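Thiosulfate reductase (Thermus thermophilus, PDB 2VPZ) probably catalyses the reduction of sulfur compounds such as polysulfide or thiosulfate, using a molybdenum bis-molybdopterin guanine dinucleotide cofactor and a [4Fe-4S] cluster. Local coordinates at residues A[198-212]-A[228-242]. Sequence-based numbering, arbitrary orientation.
With MGD (2-amino-5,6-dimercapto-7-methyl-3,7,8a,9-tetrahydro-8-oxa-1,3,9,10-tetraaza-anthracen-4-one guanosine dinucleotide), chain I.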
loop_
_atom_site.group_PDB
_atom_site.type_symbol
_atom_site.label_atom_id
_atom_site.label_comp_id
_atom_site.label_asym_id
_atom_site.label_seq_id
_atom_site.Cartn_x
_atom_site.Cartn_y
_atom_site.Cartn_z
ATOM N N GLU A 198 21.700 -21.486 -6.701
ATOM C CA GLU A 198 21.497 -21.299 -5.273
ATOM C C GLU A 198 22.598 -20.542 -4.524
ATOM O O GLU A 198 22.349 -19.956 -3.465
ATOM C CB GLU A 198 21.200 -22.649 -4.640
ATOM C CG GLU A 198 22.325 -23.632 -4.841
ATOM C CD GLU A 198 22.211 -24.836 -3.922
ATOM O OE1 GLU A 198 23.256 -25.355 -3.491
ATOM O OE2 GLU A 198 21.055 -25.223 -3.647
ATOM N N ASN A 199 23.821 -20.555 -5.049
ATOM C CA ASN A 199 24.924 -19.806 -4.441
ATOM C C ASN A 199 25.267 -18.524 -5.232
ATOM O O ASN A 199 26.082 -17.721 -4.783
ATOM C CB ASN A 199 26.185 -20.664 -4.255
ATOM C CG ASN A 199 25.990 -21.817 -3.283
ATOM O OD1 ASN A 199 25.497 -21.624 -2.168
ATOM N ND2 ASN A 199 26.370 -23.028 -3.702
ATOM N N ALA A 200 24.651 -18.334 -6.402
ATOM C CA ALA A 200 24.885 -17.132 -7.234
ATOM C C ALA A 200 24.458 -15.829 -6.491
ATOM O O ALA A 200 23.455 -15.812 -5.768
ATOM C CB ALA A 200 24.183 -17.266 -8.589
ATOM N N ARG A 201 25.196 -14.737 -6.701
ATOM C CA ARG A 201 24.977 -13.457 -5.986
ATOM C C ARG A 201 24.628 -12.247 -6.829
ATOM O O ARG A 201 24.124 -11.215 -6.347
ATOM C CB ARG A 201 26.229 -13.127 -5.198
ATOM C CG ARG A 201 26.373 -13.895 -3.915
ATOM C CD ARG A 201 25.465 -13.280 -2.861
ATOM N NE ARG A 201 24.200 -13.988 -2.661
ATOM C CZ ARG A 201 23.174 -13.544 -1.944
ATOM N NH1 ARG A 201 23.253 -12.366 -1.342
ATOM N NH2 ARG A 201 22.070 -14.275 -1.833
ATOM N N TYR A 202 24.965 -12.411 -8.102
ATOM C CA TYR A 202 24.782 -11.417 -9.160
ATOM C C TYR A 202 24.684 -12.270 -10.445
ATOM O O TYR A 202 25.578 -13.069 -10.742
ATOM C CB TYR A 202 26.033 -10.517 -9.177
ATOM C CG TYR A 202 25.891 -9.244 -9.993
ATOM C CD1 TYR A 202 25.361 -8.076 -9.436
ATOM C CD2 TYR A 202 26.316 -9.194 -11.330
ATOM C CE1 TYR A 202 25.258 -6.895 -10.162
ATOM C CE2 TYR A 202 26.226 -8.019 -12.081
ATOM C CZ TYR A 202 25.697 -6.871 -11.493
ATOM O OH TYR A 202 25.593 -5.705 -12.206
ATOM N N ILE A 203 23.601 -12.088 -11.190
ATOM C CA ILE A 203 23.334 -12.845 -12.419
ATOM C C ILE A 203 23.059 -11.974 -13.670
ATOM O O ILE A 203 22.204 -11.087 -13.627
ATOM C CB ILE A 203 22.099 -13.807 -12.182
ATOM C CG1 ILE A 203 22.400 -14.772 -11.040
ATOM C CG2 ILE A 203 21.722 -14.565 -13.480
ATOM C CD1 ILE A 203 21.185 -15.611 -10.602
ATOM N N VAL A 204 23.768 -12.206 -14.773
ATOM C CA VAL A 204 23.521 -11.425 -15.990
ATOM C C VAL A 204 22.928 -12.283 -17.125
ATOM O O VAL A 204 23.578 -13.213 -17.630
ATOM C CB VAL A 204 24.825 -10.666 -16.495
ATOM C CG1 VAL A 204 24.480 -9.786 -17.721
ATOM C CG2 VAL A 204 25.414 -9.787 -15.363
ATOM N N LEU A 205 21.683 -11.962 -17.486
ATOM C CA LEU A 205 20.905 -12.633 -18.529
ATOM C C LEU A 205 20.934 -11.878 -19.855
ATOM O O LEU A 205 20.509 -10.713 -19.938
ATOM C CB LEU A 205 19.419 -12.824 -18.097
ATOM C CG LEU A 205 19.186 -13.561 -16.759
ATOM C CD1 LEU A 205 17.685 -13.631 -16.433
ATOM C CD2 LEU A 205 19.814 -14.972 -16.819
ATOM N N ILE A 206 21.468 -12.519 -20.885
ATOM C CA ILE A 206 21.492 -11.955 -22.211
ATOM C C ILE A 206 20.435 -12.665 -23.134
ATOM O O ILE A 206 20.691 -13.753 -23.652
ATOM C CB ILE A 206 22.978 -11.990 -22.830
ATOM C CG1 ILE A 206 23.911 -11.105 -21.990
ATOM C CG2 ILE A 206 22.957 -11.548 -24.320
ATOM C CD1 ILE A 206 25.266 -10.756 -22.633
ATOM N N GLY A 207 19.238 -12.080 -23.257
ATOM C CA GLY A 207 18.172 -12.591 -24.089
ATOM C C GLY A 207 17.445 -13.827 -23.622
ATOM O O GLY A 207 16.495 -14.395 -24.175
ATOM N N HIS A 208 17.968 -14.291 -22.512
ATOM C CA HIS A 208 17.546 -15.486 -21.753
ATOM C C HIS A 208 16.183 -15.031 -21.111
ATOM O O HIS A 208 16.194 -14.346 -20.096
ATOM C CB HIS A 208 18.690 -15.681 -20.674
ATOM C CG HIS A 208 18.895 -17.077 -20.144
ATOM N ND1 HIS A 208 17.897 -17.997 -19.941
ATOM C CD2 HIS A 208 20.003 -17.652 -19.649
ATOM C CE1 HIS A 208 18.381 -19.072 -19.352
ATOM N NE2 HIS A 208 19.665 -18.884 -19.161
ATOM N N HIS A 209 15.018 -15.369 -21.653
ATOM C CA HIS A 209 13.764 -14.978 -21.006
ATOM C C HIS A 209 13.208 -16.066 -20.035
ATOM O O HIS A 209 12.626 -17.059 -20.488
ATOM C CB HIS A 209 12.674 -14.549 -22.070
ATOM C CG HIS A 209 12.320 -15.564 -23.108
ATOM N ND1 HIS A 209 11.225 -15.431 -23.932
ATOM C CD2 HIS A 209 12.886 -16.717 -23.447
ATOM C CE1 HIS A 209 11.129 -16.475 -24.725
ATOM N NE2 HIS A 209 12.136 -17.278 -24.443
ATOM N N ILE A 210 13.438 -15.915 -18.729
ATOM C CA ILE A 210 12.977 -16.880 -17.706
ATOM C C ILE A 210 11.640 -16.419 -17.118
ATOM O O ILE A 210 11.490 -15.305 -16.584
ATOM C CB ILE A 210 14.027 -17.132 -16.537
ATOM C CG1 ILE A 210 15.262 -17.876 -17.059
ATOM C CG2 ILE A 210 13.330 -17.950 -15.413
ATOM C CD1 ILE A 210 16.512 -17.758 -16.144
ATOM N N GLY A 211 10.651 -17.297 -17.214
ATOM C CA GLY A 211 9.315 -16.978 -16.774
ATOM C C GLY A 211 8.375 -17.079 -17.975
ATOM O O GLY A 211 7.177 -17.323 -17.796
ATOM N N GLU A 212 8.890 -16.849 -19.187
ATOM C CA GLU A 212 8.132 -17.010 -20.446
ATOM C C GLU A 212 8.602 -18.397 -20.957
ATOM O O GLU A 212 7.772 -19.251 -21.327
ATOM C CB GLU A 212 8.429 -15.850 -21.447
ATOM C CG GLU A 212 7.634 -14.581 -21.055
ATOM C CD GLU A 212 8.162 -13.283 -21.662
ATOM O OE1 GLU A 212 9.302 -12.893 -21.327
ATOM O OE2 GLU A 212 7.426 -12.656 -22.467
ATOM N N ASN A 228 16.717 -15.246 -1.990
ATOM C CA ASN A 228 17.890 -15.082 -1.126
ATOM C C ASN A 228 18.690 -13.789 -1.345
ATOM O O ASN A 228 19.808 -13.660 -0.856
ATOM C CB ASN A 228 18.853 -16.260 -1.250
ATOM C CG ASN A 228 18.181 -17.585 -1.123
ATOM O OD1 ASN A 228 17.143 -17.669 -0.465
ATOM N ND2 ASN A 228 18.752 -18.623 -1.738
ATOM N N GLY A 229 18.157 -12.846 -2.104
ATOM C CA GLY A 229 18.887 -11.627 -2.344
ATOM C C GLY A 229 19.868 -11.659 -3.498
ATOM O O GLY A 229 21.005 -11.151 -3.406
ATOM N N ALA A 230 19.443 -12.308 -4.573
ATOM C CA ALA A 230 20.205 -12.421 -5.820
ATOM C C ALA A 230 19.724 -11.306 -6.748
ATOM O O ALA A 230 18.547 -11.271 -7.180
ATOM C CB ALA A 230 19.982 -13.809 -6.512
ATOM N N LYS A 231 20.614 -10.354 -7.021
ATOM C CA LYS A 231 20.279 -9.258 -7.908
ATOM C C LYS A 231 20.718 -9.622 -9.350
ATOM O O LYS A 231 21.865 -10.044 -9.618
ATOM C CB LYS A 231 20.793 -7.918 -7.340
ATOM C CG LYS A 231 22.020 -7.237 -7.884
ATOM C CD LYS A 231 22.208 -5.888 -7.141
ATOM C CE LYS A 231 21.083 -5.636 -6.097
ATOM N NZ LYS A 231 21.587 -5.015 -4.832
ATOM N N VAL A 232 19.722 -9.516 -10.232
ATOM C CA VAL A 232 19.641 -9.883 -11.649
ATOM C C VAL A 232 19.652 -8.758 -12.708
ATOM O O VAL A 232 18.774 -7.889 -12.688
ATOM C CB VAL A 232 18.289 -10.720 -11.841
ATOM C CG1 VAL A 232 18.212 -11.388 -13.208
ATOM C CG2 VAL A 232 18.138 -11.748 -10.698
ATOM N N VAL A 233 20.600 -8.786 -13.648
ATOM C CA VAL A 233 20.668 -7.783 -14.727
ATOM C C VAL A 233 20.165 -8.397 -16.074
ATOM O O VAL A 233 20.635 -9.446 -16.478
ATOM C CB VAL A 233 22.143 -7.231 -14.924
ATOM C CG1 VAL A 233 22.180 -6.221 -16.084
ATOM C CG2 VAL A 233 22.652 -6.554 -13.618
ATOM N N VAL A 234 19.189 -7.782 -16.735
ATOM C CA VAL A 234 18.696 -8.317 -18.010
ATOM C C VAL A 234 19.040 -7.390 -19.192
ATOM O O VAL A 234 18.812 -6.186 -19.139
ATOM C CB VAL A 234 17.131 -8.596 -18.005
ATOM C CG1 VAL A 234 16.624 -8.928 -19.432
ATOM C CG2 VAL A 234 16.800 -9.761 -17.063
ATOM N N VAL A 235 19.627 -7.993 -20.232
ATOM C CA VAL A 235 20.031 -7.323 -21.471
ATOM C C VAL A 235 19.073 -7.896 -22.540
ATOM O O VAL A 235 19.081 -9.104 -22.809
ATOM C CB VAL A 235 21.516 -7.668 -21.814
ATOM C CG1 VAL A 235 21.966 -6.914 -23.066
ATOM C CG2 VAL A 235 22.431 -7.347 -20.600
ATOM N N ASP A 236 18.245 -7.046 -23.155
ATOM C CA ASP A 236 17.217 -7.488 -24.114
ATOM C C ASP A 236 16.564 -6.221 -24.734
ATOM O O ASP A 236 16.353 -5.235 -24.032
ATOM C CB ASP A 236 16.141 -8.275 -23.273
ATOM C CG ASP A 236 15.223 -9.208 -24.121
ATOM O OD1 ASP A 236 14.774 -8.819 -25.222
ATOM O OD2 ASP A 236 14.902 -10.338 -23.625
ATOM N N PRO A 237 16.269 -6.224 -26.062
ATOM C CA PRO A 237 15.612 -5.021 -26.611
ATOM C C PRO A 237 14.127 -4.946 -26.146
ATOM O O PRO A 237 13.431 -3.966 -26.420
ATOM C CB PRO A 237 15.746 -5.173 -28.132
ATOM C CG PRO A 237 15.924 -6.666 -28.352
ATOM C CD PRO A 237 16.721 -7.120 -27.137
ATOM N N ARG A 238 13.677 -5.989 -25.433
ATOM C CA ARG A 238 12.273 -6.105 -24.956
ATOM C C ARG A 238 12.191 -6.235 -23.399
ATOM O O ARG A 238 12.959 -6.996 -22.806
ATOM C CB ARG A 238 11.592 -7.337 -25.610
ATOM C CG ARG A 238 10.031 -7.325 -25.675
ATOM C CD ARG A 238 9.459 -8.714 -26.050
ATOM N NE ARG A 238 10.196 -9.805 -25.414
ATOM C CZ ARG A 238 9.728 -10.591 -24.435
ATOM N NH1 ARG A 238 8.499 -10.408 -23.971
ATOM N NH2 ARG A 238 10.489 -11.554 -23.907
ATOM N N PHE A 239 11.283 -5.494 -22.747
ATOM C CA PHE A 239 11.082 -5.553 -21.276
ATOM C C PHE A 239 10.239 -6.806 -20.952
ATOM O O PHE A 239 9.014 -6.715 -20.731
ATOM C CB PHE A 239 10.375 -4.305 -20.689
ATOM C CG PHE A 239 10.427 -4.213 -19.141
ATOM C CD1 PHE A 239 11.565 -3.720 -18.498
ATOM C CD2 PHE A 239 9.328 -4.561 -18.348
ATOM C CE1 PHE A 239 11.637 -3.587 -17.097
ATOM C CE2 PHE A 239 9.369 -4.440 -16.922
ATOM C CZ PHE A 239 10.537 -3.956 -16.314
ATOM N N SER A 240 10.907 -7.957 -20.906
ATOM C CA SER A 240 10.311 -9.279 -20.635
ATOM C C SER A 240 9.895 -9.552 -19.174
ATOM O O SER A 240 9.972 -8.660 -18.307
ATOM C CB SER A 240 11.273 -10.401 -21.055
ATOM O OG SER A 240 12.290 -10.629 -20.074
ATOM N N THR A 241 9.477 -10.786 -18.898
ATOM C CA THR A 241 9.076 -11.196 -17.557
ATOM C C THR A 241 10.295 -11.166 -16.622
ATOM O O THR A 241 10.216 -10.626 -15.500
ATOM C CB THR A 241 8.437 -12.631 -17.500
ATOM O OG1 THR A 241 7.216 -12.673 -18.238
ATOM C CG2 THR A 241 8.190 -13.034 -16.020
ATOM N N ALA A 242 11.418 -11.721 -17.081
ATOM C CA ALA A 242 12.657 -11.742 -16.300
ATOM C C ALA A 242 13.163 -10.303 -16.057
ATOM O O ALA A 242 13.722 -10.000 -14.995
ATOM C CB ALA A 242 13.753 -12.625 -17.015
HETATM P PB MGD I . 16.348 -16.374 -26.141
HETATM O O1B MGD I . 16.296 -16.374 -27.618
HETATM O O2B MGD I . 17.601 -16.190 -25.449
HETATM O O3B MGD I . 15.615 -17.778 -25.919
HETATM O O3A MGD I . 14.149 -19.635 -24.982
HETATM P PA MGD I . 15.475 -18.824 -24.719
HETATM O O1A MGD I . 16.494 -19.864 -24.706
HETATM O O2A MGD I . 15.355 -18.141 -23.441
HETATM O "O5'" MGD I . 15.378 -15.295 -25.574
HETATM C "C5'" MGD I . 14.177 -14.760 -26.136
HETATM C "C4'" MGD I . 14.368 -13.293 -25.785
HETATM O "O4'" MGD I . 15.454 -12.930 -26.622
HETATM C "C3'" MGD I . 13.234 -12.297 -26.146
HETATM O "O3'" MGD I . 12.919 -11.433 -25.024
HETATM C "C2'" MGD I . 13.806 -11.425 -27.292
HETATM O "O2'" MGD I . 13.557 -10.056 -26.999
HETATM C "C1'" MGD I . 15.293 -11.577 -27.084
HETATM N N9 MGD I . 16.229 -11.034 -28.106
HETATM C C8 MGD I . 16.008 -10.947 -29.455
HETATM N N7 MGD I . 17.070 -10.391 -30.104
HETATM C C5 MGD I . 17.988 -10.093 -29.148
HETATM C C6 MGD I . 19.299 -9.412 -29.131
HETATM O O6 MGD I . 19.781 -9.086 -30.221
HETATM N N1 MGD I . 19.940 -9.264 -27.973
HETATM C C2 MGD I . 19.390 -9.647 -26.789
HETATM N N2 MGD I . 20.090 -9.467 -25.613
HETATM N N3 MGD I . 18.176 -10.275 -26.718
HETATM C C4 MGD I . 17.441 -10.522 -27.837
HETATM C C10 MGD I . 13.902 -20.705 -25.869
HETATM C C11 MGD I . 14.013 -21.931 -25.022
HETATM O O11 MGD I . 12.900 -21.946 -24.116
HETATM C C12 MGD I . 14.264 -23.232 -25.829
HETATM S S12 MGD I . 15.499 -23.345 -26.966
HETATM C C13 MGD I . 13.508 -24.377 -25.664
HETATM S S13 MGD I . 13.912 -25.810 -26.491
HETATM C C14 MGD I . 12.330 -24.396 -24.725
HETATM N N15 MGD I . 11.049 -24.327 -25.324
HETATM C C16 MGD I . 9.961 -23.856 -24.633
HETATM C C17 MGD I . 8.556 -23.788 -25.170
HETATM O O17 MGD I . 8.310 -24.242 -26.322
HETATM N N18 MGD I . 7.542 -23.317 -24.367
HETATM C C19 MGD I . 7.863 -22.832 -23.140
HETATM N N19 MGD I . 6.875 -22.312 -22.437
HETATM N N20 MGD I . 9.111 -22.801 -22.564
HETATM C C21 MGD I . 10.150 -23.343 -23.270
HETATM N N22 MGD I . 11.393 -23.344 -22.816
HETATM C C23 MGD I . 12.535 -23.329 -23.669
HETATM O O HOH W 1 15.073 -11.577 -21.348
HETATM O O HOH W 2 11.308 -13.344 -19.227
HETATM O O HOH W 3 5.131 -14.750 -17.900
#
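Strands 202-206 and 231-235 pair in parallel in a Rossmann-like beta-alpha-beta unit, joined by helix 216-227. Their C-terminal ends and the loops beyond them hold one MGD. Five backbone hydrogen bonds zip the strands together, from Ile203 N to Lys231 O through to Gly207 N to Val235 O. On one face Leu205 CD1 packs against both Val232 CG1 and Val234 CG2, 4.0 Å from each, and touches Ala242 CB. On the other, Tyr202 CZ meets Val233 CG2 at 3.7 Å, and Tyr202 OH hydrogen-bonds to Glu318. Val204 lies alongside Val233, and Ile206 alongside Val235. Val235 O also accepts a hydrogen bond from MGD N2, at 3.0 Å, which ties the guanine to the strand end. Asp236 takes both ribose hydroxyls, O2' on OD1 and O3' on OD2. Its OD1 also receives Arg238 N in an Asx turn, which steadies the carboxylate. MGD C5' lies over the centre of one face of the His209 ring, while His209 NE2 donates to MGD O3A at 3.1 Å.

Glu212 and Arg238 form a two-pronged salt bridge. Glu212 is extended beyond CG (chi2 161°), which carries its carboxylate out to the guanidinium. Arg238 NH1 reaches the syn lone pair of Glu212 OE2 at 2.9 Å, and Arg238 NH2 bonds to Glu212 OE1 at 3.1 Å. Arg238 NH2 also donates to MGD O3', 2.7 Å away, so Glu212 helps position a residue that touches the ribose. Trp650 and Tyr694 make cation-pi contacts with the same arginine. Water 2 links Glu212 OE1 to Ala242 N. Thr241 N donates to Glu212 OE1 at 3.2 Å, almost straight at 178°, from the face of the carboxylate opposite Arg238 NH2.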